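PDB 2QRY: thiamine-binding periplasmic protein from Escherichia coli, which binds thiamine, thiamine phosphate and thiamine diphosphate with high affinity in the periplasm and serves the ThiBPQ ABC transporter in thiamine import. Local coordinates for residues Lys78-Leu83 with Ser256-Leu261; Gln142-Leu147 with Gln175-Asp180; Trp283-Ala288 with Glu297-Pro302. All blocks are in the same frame, centred on the assembly; numbering follows the deposited sequence.

Contact 1: Lys78-Leu83 with Ser256-Leu261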
# COMPACT_ATOMS: atom_id res chain seq x y z
N LYS A 78 -14.65 -7.36 -15.57
CA LYS A 78 -14.90 -6.21 -16.42
C LYS A 78 -13.76 -5.21 -16.34
O LYS A 78 -13.80 -4.15 -16.97
CB LYS A 78 -16.24 -5.56 -16.06
CG LYS A 78 -16.44 -5.18 -14.60
CD LYS A 78 -17.92 -4.85 -14.34
CE LYS A 78 -18.15 -4.25 -12.95
NZ LYS A 78 -17.71 -2.83 -12.84
N ALA A 79 -12.72 -5.57 -15.59
CA ALA A 79 -11.56 -4.70 -15.43
C ALA A 79 -10.57 -4.80 -16.60
O ALA A 79 -10.34 -5.87 -17.16
CB ALA A 79 -10.84 -5.03 -14.13
N ASP A 80 -9.99 -3.65 -16.94
CA ASP A 80 -9.00 -3.55 -18.00
C ASP A 80 -7.64 -3.43 -17.30
O ASP A 80 -6.62 -3.92 -17.78
CB ASP A 80 -9.25 -2.30 -18.85
CG ASP A 80 -10.56 -2.35 -19.60
OD1 ASP A 80 -10.74 -3.29 -20.41
OD2 ASP A 80 -11.41 -1.46 -19.40
N VAL A 81 -7.65 -2.78 -16.14
CA VAL A 81 -6.44 -2.59 -15.35
C VAL A 81 -6.74 -2.72 -13.86
O VAL A 81 -7.79 -2.29 -13.39
CB VAL A 81 -5.83 -1.17 -15.58
CG1 VAL A 81 -4.57 -1.02 -14.74
CG2 VAL A 81 -5.51 -0.96 -17.04
N VAL A 82 -5.81 -3.32 -13.12
CA VAL A 82 -5.95 -3.44 -11.68
C VAL A 82 -4.87 -2.56 -11.07
O VAL A 82 -3.68 -2.88 -11.19
CB VAL A 82 -5.73 -4.89 -11.18
CG1 VAL A 82 -5.70 -4.91 -9.66
CG2 VAL A 82 -6.84 -5.79 -11.70
N LEU A 83 -5.27 -1.46 -10.45
CA LEU A 83 -4.32 -0.53 -9.84
C LEU A 83 -4.36 -0.64 -8.31
O LEU A 83 -5.41 -0.46 -7.69
CB LEU A 83 -4.65 0.90 -10.26
CG LEU A 83 -3.74 2.04 -9.78
CD1 LEU A 83 -3.72 3.16 -10.83
CD2 LEU A 83 -4.20 2.55 -8.42
N SER A 256 -8.58 -8.09 -21.29
CA SER A 256 -9.03 -6.75 -21.64
C SER A 256 -9.41 -6.60 -23.11
O SER A 256 -8.67 -7.03 -23.99
CB SER A 256 -7.95 -5.73 -21.31
OG SER A 256 -8.40 -4.43 -21.64
N LYS A 257 -10.55 -5.98 -23.36
CA LYS A 257 -11.00 -5.75 -24.73
C LYS A 257 -10.54 -4.38 -25.24
O LYS A 257 -10.89 -3.96 -26.35
CB LYS A 257 -12.53 -5.89 -24.81
CG LYS A 257 -12.98 -7.34 -24.78
CD LYS A 257 -14.48 -7.52 -24.66
CE LYS A 257 -14.83 -9.00 -24.81
NZ LYS A 257 -16.28 -9.31 -24.61
N GLN A 258 -9.75 -3.70 -24.42
CA GLN A 258 -9.20 -2.39 -24.75
C GLN A 258 -7.70 -2.40 -24.44
O GLN A 258 -7.21 -1.56 -23.69
CB GLN A 258 -9.88 -1.29 -23.93
CG GLN A 258 -11.37 -1.07 -24.23
CD GLN A 258 -11.61 -0.31 -25.52
OE1 GLN A 258 -10.72 0.35 -26.05
NE2 GLN A 258 -12.84 -0.37 -26.02
N PRO A 259 -6.95 -3.35 -25.02
CA PRO A 259 -5.51 -3.46 -24.79
C PRO A 259 -4.75 -2.15 -24.97
O PRO A 259 -4.07 -1.68 -24.06
CB PRO A 259 -5.06 -4.50 -25.82
CG PRO A 259 -6.29 -5.30 -26.06
CD PRO A 259 -7.38 -4.27 -26.09
N GLU A 260 -4.89 -1.55 -26.15
CA GLU A 260 -4.21 -0.30 -26.47
C GLU A 260 -4.40 0.78 -25.40
O GLU A 260 -3.42 1.35 -24.91
CB GLU A 260 -4.68 0.21 -27.83
CG GLU A 260 -3.73 1.20 -28.49
CD GLU A 260 -4.18 1.64 -29.87
OE1 GLU A 260 -4.59 0.76 -30.67
OE2 GLU A 260 -4.12 2.85 -30.16
N LEU A 261 -5.65 1.07 -25.05
CA LEU A 261 -5.93 2.08 -24.03
C LEU A 261 -5.29 1.69 -22.70
O LEU A 261 -4.62 2.50 -22.06
CB LEU A 261 -7.43 2.24 -23.82
CG LEU A 261 -8.11 3.53 -24.29
CD1 LEU A 261 -9.50 3.60 -23.69
CD2 LEU A 261 -7.29 4.74 -23.87
O HOH W 1 -12.61 -4.59 -21.60
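Ser256 and Asp80 carry this contact through one side-chain hydrogen bond, Ser256 OG giving its proton to Asp80 OD1 over 2.9 Å. The hydroxyl reaches the carboxylate from its anti side, 25° out of the carboxylate plane. OG stands opposite the backbone N of its own residue (chi1 -179°), a torsion that also brings it within range of the chain ahead: Gln258 N donates to Ser256 OG over 3.2 Å, which makes an ST turn just before helix 259-269. The hydroxyl thus donates to Asp80 and accepts from Gln258 N, and the two bonds together hold its rotation.

A water-mediated link runs alongside. Water 1 donates to Asp80 OD1 at 2.6 Å and accepts from Lys257 N at 3.0 Å, tying a second point of the turn to the same oxygen. OD1 therefore receives two hydrogen bonds, while OD2 is taken by Thr26 N; three donors around one carboxylate would probably favour its charged form. Beyond the hydrogen bonds there is little: Gln258 CB approaches Asp80 OD1 no closer than 4.1 Å. With an alanine here, Asp80 OD1 would probably be left with the water as its link to the turn, and Gln258 N would be likely to lose its acceptor.

Asp80 sits just ahead of strand 81-86, which pairs in parallel with strand 24-29 and antiparallel with strand 243-252. Gln258 is the N-cap of helix 259-269, and farther along that helix Ala262 and Leu266 pack on Val81, so the polar contact lies where the turn leading into the helix meets the start of the strand.

Contact 2: Gln142-Leu147 with Gln175-Asp180; sequences QSLKEL and QKVYGD
Leu144 and Val177 supply the apolar half of this contact, Leu144 CD1 and Val177 CG2 meeting at 3.9 Å with the two side chains set at a slant. The valine has CG1 opposite its backbone N (chi1 176°), which leaves CG2 as the branch offered to the leucine.

Tyr178 supplies the other half. Its CB does not aim straight at the facing helix, yet the long ring carries the hydroxyl there: OH comes to 3.3 Å from Lys145 CA and 3.7 Å from Lys145 CG, the phenol and lysine side chains crossing at about a right angle. Neither distance marks a hydrogen bond. The hydroxyl's polar partner is Glu149 OE2, one turn further along helix 144-149, so the ring end lies against the backbone of that helix and is hydrogen-bonded to an acidic residue of the same helix. The lysine chain runs extended from CG anti to the backbone N and bends at its last torsion (-75°), its ammonium ending away from the tyrosine in a long, weak ion pair with Glu149.

Ser143 is the N-cap of helix 144-149, its OG accepting from Glu146 N at 3.1 Å, and Glu146 OE1 in turn takes Gln142 N at 2.8 Å, nearly in line with its own C-O bond. On the other segment Gly179 is the first residue to leave helical phi/psi, with positive phi. The start of helix 144-149 is thus joined to the end of helix 165-178, with strand 156-159 between them in sequence. The contact joins two helices within an alpha/beta lobe of the type 2 periplasmic binding protein fold, away from the thiamine site.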
# COMPACT_ATOMS: atom_id res chain seq x y z
N GLN A 142 10.26 2.40 20.10
CA GLN A 142 11.34 2.73 19.18
C GLN A 142 11.79 1.53 18.35
O GLN A 142 12.82 1.57 17.67
CB GLN A 142 12.51 3.34 19.96
CG GLN A 142 12.12 4.65 20.65
CD GLN A 142 13.22 5.19 21.55
OE1 GLN A 142 13.67 4.52 22.48
NE2 GLN A 142 13.66 6.41 21.27
N SER A 143 11.01 0.46 18.41
CA SER A 143 11.30 -0.74 17.64
C SER A 143 10.03 -1.59 17.65
O SER A 143 9.21 -1.50 18.57
CB SER A 143 12.47 -1.50 18.26
OG SER A 143 12.14 -1.99 19.55
N LEU A 144 9.87 -2.42 16.62
CA LEU A 144 8.69 -3.28 16.53
C LEU A 144 8.72 -4.21 17.73
O LEU A 144 7.68 -4.56 18.30
CB LEU A 144 8.73 -4.10 15.24
CG LEU A 144 7.38 -4.49 14.60
CD1 LEU A 144 7.62 -5.59 13.57
CD2 LEU A 144 6.41 -4.96 15.65
N LYS A 145 9.93 -4.60 18.12
CA LYS A 145 10.12 -5.51 19.25
C LYS A 145 9.56 -4.92 20.55
O LYS A 145 8.89 -5.62 21.31
CB LYS A 145 11.60 -5.84 19.41
CG LYS A 145 11.94 -6.68 20.63
CD LYS A 145 13.37 -7.23 20.51
CE LYS A 145 13.77 -8.08 21.71
NZ LYS A 145 14.06 -7.23 22.89
N GLU A 146 9.84 -3.65 20.80
CA GLU A 146 9.35 -3.00 22.00
C GLU A 146 7.83 -2.90 21.97
O GLU A 146 7.16 -3.22 22.96
CB GLU A 146 9.96 -1.61 22.15
CG GLU A 146 9.33 -0.80 23.27
CD GLU A 146 10.05 0.50 23.54
OE1 GLU A 146 10.52 1.14 22.57
OE2 GLU A 146 10.14 0.88 24.72
N LEU A 147 7.28 -2.46 20.84
CA LEU A 147 5.83 -2.34 20.69
C LEU A 147 5.14 -3.65 21.06
O LEU A 147 4.08 -3.64 21.69
CB LEU A 147 5.49 -1.95 19.25
CG LEU A 147 4.02 -1.93 18.82
CD1 LEU A 147 3.88 -1.25 17.47
CD2 LEU A 147 3.49 -3.35 18.72
N GLN A 175 7.39 -10.98 10.45
CA GLN A 175 8.10 -12.20 10.07
C GLN A 175 9.61 -11.94 9.95
O GLN A 175 10.43 -12.76 10.36
CB GLN A 175 7.55 -12.72 8.74
CG GLN A 175 8.09 -14.07 8.36
CD GLN A 175 7.63 -15.17 9.30
OE1 GLN A 175 8.32 -16.17 9.47
NE2 GLN A 175 6.45 -15.00 9.89
N LYS A 176 9.96 -10.79 9.38
CA LYS A 176 11.36 -10.42 9.24
C LYS A 176 11.99 -10.28 10.62
O LYS A 176 13.09 -10.75 10.87
CB LYS A 176 11.48 -9.07 8.51
CG LYS A 176 11.32 -9.12 7.01
CD LYS A 176 12.51 -9.78 6.34
CE LYS A 176 12.42 -9.68 4.83
NZ LYS A 176 13.57 -10.30 4.15
N VAL A 177 11.26 -9.63 11.52
CA VAL A 177 11.74 -9.37 12.87
C VAL A 177 11.75 -10.56 13.84
O VAL A 177 12.68 -10.68 14.65
CB VAL A 177 10.93 -8.19 13.48
CG1 VAL A 177 11.34 -7.95 14.93
CG2 VAL A 177 11.17 -6.94 12.65
N TYR A 178 10.76 -11.45 13.76
CA TYR A 178 10.72 -12.58 14.68
C TYR A 178 10.98 -13.97 14.11
O TYR A 178 11.24 -14.90 14.86
CB TYR A 178 9.38 -12.61 15.42
CG TYR A 178 9.25 -11.53 16.46
CD1 TYR A 178 8.76 -10.27 16.13
CD2 TYR A 178 9.64 -11.77 17.77
CE1 TYR A 178 8.67 -9.27 17.09
CE2 TYR A 178 9.55 -10.78 18.74
CZ TYR A 178 9.07 -9.53 18.39
OH TYR A 178 8.98 -8.56 19.36
N GLY A 179 10.90 -14.11 12.79
CA GLY A 179 11.12 -15.42 12.20
C GLY A 179 10.14 -16.45 12.75
O GLY A 179 8.94 -16.20 12.85
N ASP A 180 10.65 -17.63 13.11
CA ASP A 180 9.79 -18.67 13.64
C ASP A 180 9.11 -18.30 14.95
O ASP A 180 8.26 -19.05 15.43
CB ASP A 180 10.55 -19.98 13.80
CG ASP A 180 10.84 -20.65 12.47
OD1 ASP A 180 10.02 -20.52 11.54
OD2 ASP A 180 11.89 -21.33 12.36

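Contact 3: Trp283-Ala288 with Glu297-Pro302; sequences WMYPVA and EKLTKP. With TPS (thiamin phosphate), chain E.
Lys301 lays its ammonium over the ring of Tyr285: NZ is 3.5 Å from the ring centroid and only 5° off the ring normal, a cation-pi contact of nearly ideal placement. CE adds a CH-pi contact over the same face, at 4.0 Å from the centroid, displaced toward the hydroxyl end of the ring. A bend at the second torsion of the lysine (chi2 -86°), followed by an extended run, brings CE and NZ across the ring. Leu299 slides past in the opposite direction, its CD1 touching Tyr285 OH at 4.0 Å.

At the ring edge, in its plane, water 2 sits 2.6 Å from Tyr285 OH and donates to Thr300 O at 2.8 Å, so the phenol is tied to the loop backbone as well as to the lysine above it. The ring also meets that of Tyr125, on strand 121-133, with planes at about 30°, and its side chain touches Thr220, one of the thiamine-binding residues. Backbone bonding of Tyr285 with Tyr125 fixes the starting point of the ring.

The two residues before Tyr285 reach thiamin phosphate itself. Trp283 CD1 lies 3.7 Å from N3A of the ligand, and the selenium of Met284, a selenomethionine, is 3.8 Å from its CM4 methyl. Trp283 O accepts from Thr220 OG1, and an edge-to-face contact with Tyr224 holds the indole. Tyr285 and residues 297-302 probably act as a second shell behind Trp283, Met284 and Thr220, which line the thiamine pocket of this periplasmic binding protein.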
# COMPACT_ATOMS: atom_id res chain seq x y z
N TRP A 283 -0.20 10.27 -0.83
CA TRP A 283 0.74 10.42 0.27
C TRP A 283 1.75 9.27 0.29
O TRP A 283 1.84 8.49 1.25
CB TRP A 283 -0.02 10.53 1.59
CG TRP A 283 -0.97 11.69 1.55
CD1 TRP A 283 -2.31 11.64 1.30
CD2 TRP A 283 -0.62 13.07 1.62
NE1 TRP A 283 -2.82 12.92 1.20
CE2 TRP A 283 -1.80 13.81 1.39
CE3 TRP A 283 0.58 13.76 1.84
CZ2 TRP A 283 -1.82 15.21 1.39
CZ3 TRP A 283 0.57 15.15 1.83
CH2 TRP A 283 -0.63 15.86 1.61
N MSE A 284 2.49 9.17 -0.80
CA MSE A 284 3.50 8.15 -1.00
C MSE A 284 4.59 8.80 -1.86
O MSE A 284 4.37 9.87 -2.42
CB MSE A 284 2.90 6.96 -1.76
CG MSE A 284 1.83 6.18 -1.01
SE MSE A 284 2.59 5.12 0.43
CE MSE A 284 3.14 3.56 -0.61
N TYR A 285 5.75 8.16 -1.96
CA TYR A 285 6.83 8.70 -2.79
C TYR A 285 6.59 8.30 -4.24
O TYR A 285 6.35 7.14 -4.55
CB TYR A 285 8.19 8.17 -2.31
CG TYR A 285 8.58 8.65 -0.93
CD1 TYR A 285 8.93 9.98 -0.71
CD2 TYR A 285 8.56 7.78 0.15
CE1 TYR A 285 9.27 10.43 0.57
CE2 TYR A 285 8.90 8.22 1.43
CZ TYR A 285 9.25 9.55 1.63
OH TYR A 285 9.57 9.98 2.89
N PRO A 286 6.66 9.28 -5.16
CA PRO A 286 6.46 9.03 -6.59
C PRO A 286 7.52 8.11 -7.18
O PRO A 286 8.61 7.95 -6.62
CB PRO A 286 6.52 10.43 -7.20
CG PRO A 286 6.10 11.31 -6.09
CD PRO A 286 6.83 10.72 -4.91
N VAL A 287 7.20 7.52 -8.32
CA VAL A 287 8.11 6.62 -9.00
C VAL A 287 8.93 7.39 -10.04
O VAL A 287 9.97 6.92 -10.50
CB VAL A 287 7.31 5.47 -9.66
CG1 VAL A 287 6.55 5.97 -10.86
CG2 VAL A 287 8.23 4.36 -10.01
N ALA A 288 8.46 8.58 -10.39
CA ALA A 288 9.16 9.45 -11.34
C ALA A 288 9.73 10.61 -10.53
O ALA A 288 9.15 11.00 -9.51
CB ALA A 288 8.20 9.97 -12.40
N GLU A 297 9.90 16.91 3.67
CA GLU A 297 11.23 16.92 4.26
C GLU A 297 11.19 16.78 5.79
O GLU A 297 12.21 16.54 6.43
CB GLU A 297 12.00 18.19 3.87
CG GLU A 297 11.63 19.42 4.66
CD GLU A 297 10.18 19.83 4.48
OE1 GLU A 297 9.66 20.55 5.36
OE2 GLU A 297 9.57 19.43 3.46
N LYS A 298 10.00 16.92 6.37
CA LYS A 298 9.84 16.79 7.81
C LYS A 298 9.74 15.31 8.16
O LYS A 298 9.82 14.92 9.33
CB LYS A 298 8.57 17.50 8.30
CG LYS A 298 8.53 19.01 8.10
CD LYS A 298 7.19 19.57 8.55
CE LYS A 298 7.29 20.36 9.85
NZ LYS A 298 7.86 19.61 10.99
N LEU A 299 9.55 14.48 7.14
CA LEU A 299 9.41 13.04 7.33
C LEU A 299 10.73 12.34 7.55
O LEU A 299 11.79 12.85 7.19
CB LEU A 299 8.72 12.43 6.12
CG LEU A 299 7.35 13.01 5.78
CD1 LEU A 299 6.88 12.44 4.45
CD2 LEU A 299 6.37 12.69 6.91
N THR A 300 10.68 11.15 8.13
CA THR A 300 11.89 10.39 8.34
C THR A 300 11.98 9.22 7.37
O THR A 300 11.05 8.43 7.25
CB THR A 300 11.98 9.83 9.77
OG1 THR A 300 12.05 10.91 10.71
CG2 THR A 300 13.24 8.97 9.93
N LYS A 301 13.10 9.15 6.66
CA LYS A 301 13.37 8.07 5.71
C LYS A 301 14.02 6.95 6.52
O LYS A 301 15.10 7.13 7.07
CB LYS A 301 14.34 8.54 4.63
CG LYS A 301 13.73 9.33 3.48
CD LYS A 301 13.21 8.40 2.39
CE LYS A 301 12.78 9.17 1.14
NZ LYS A 301 12.33 8.27 0.04
N PRO A 302 13.37 5.78 6.61
CA PRO A 302 14.02 4.73 7.39
C PRO A 302 15.37 4.34 6.77
O PRO A 302 15.48 4.20 5.55
CB PRO A 302 13.00 3.60 7.35
CG PRO A 302 12.31 3.81 6.04
CD PRO A 302 12.13 5.30 5.98
CM2 TPS E . -2.89 9.93 5.52
N3 TPS E . -2.20 4.64 1.68
C2 TPS E . -3.18 4.55 2.56
S1 TPS E . -3.81 2.96 2.33
C5 TPS E . -2.72 2.46 1.03
C4 TPS E . -1.93 3.58 0.87
CM4 TPS E . -0.82 3.61 -0.18
C6 TPS E . -2.76 1.11 0.37
C7 TPS E . -3.98 0.50 1.05
O7 TPS E . -4.26 -0.84 0.66
N1A TPS E . -1.46 8.11 4.70
C2A TPS E . -2.52 8.89 4.49
N3A TPS E . -3.24 8.78 3.38
C4A TPS E . -2.94 7.87 2.43
N4A TPS E . -3.72 7.77 1.29
C5A TPS E . -1.82 7.00 2.63
C6A TPS E . -1.09 7.17 3.82
C7A TPS E . -1.39 5.92 1.60
P1 TPS E . -5.58 -1.29 1.47
O1 TPS E . -5.35 -1.08 2.99
O2 TPS E . -5.98 -2.79 1.14
O3 TPS E . -6.75 -0.38 1.03
O HOH W 2 9.79 8.14 4.78

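Overall arrangement
Chemistry follows place in the three contacts. Contact 1 is polar, a buried serine and aspartate joined directly and through water where a helix starts beside a strand. Contact 2, partly buried, has no hydrogen bond across it and joins two helix ends by van der Waals contact, with a tyrosine hydroxyl bonded outside its segments. Contact 3, whose centre is about 13 Å from the centre of the chain against 20 to 21 Å for the others, pairs a buried tyrosine ring, next in sequence to two residues that touch the ligand, with an exposed lysine. Contacts 1 and 3 reach the same sheet; contacts 1 and 2 lie on opposite sides of the chain's centre, their own centres about 40 Å apart.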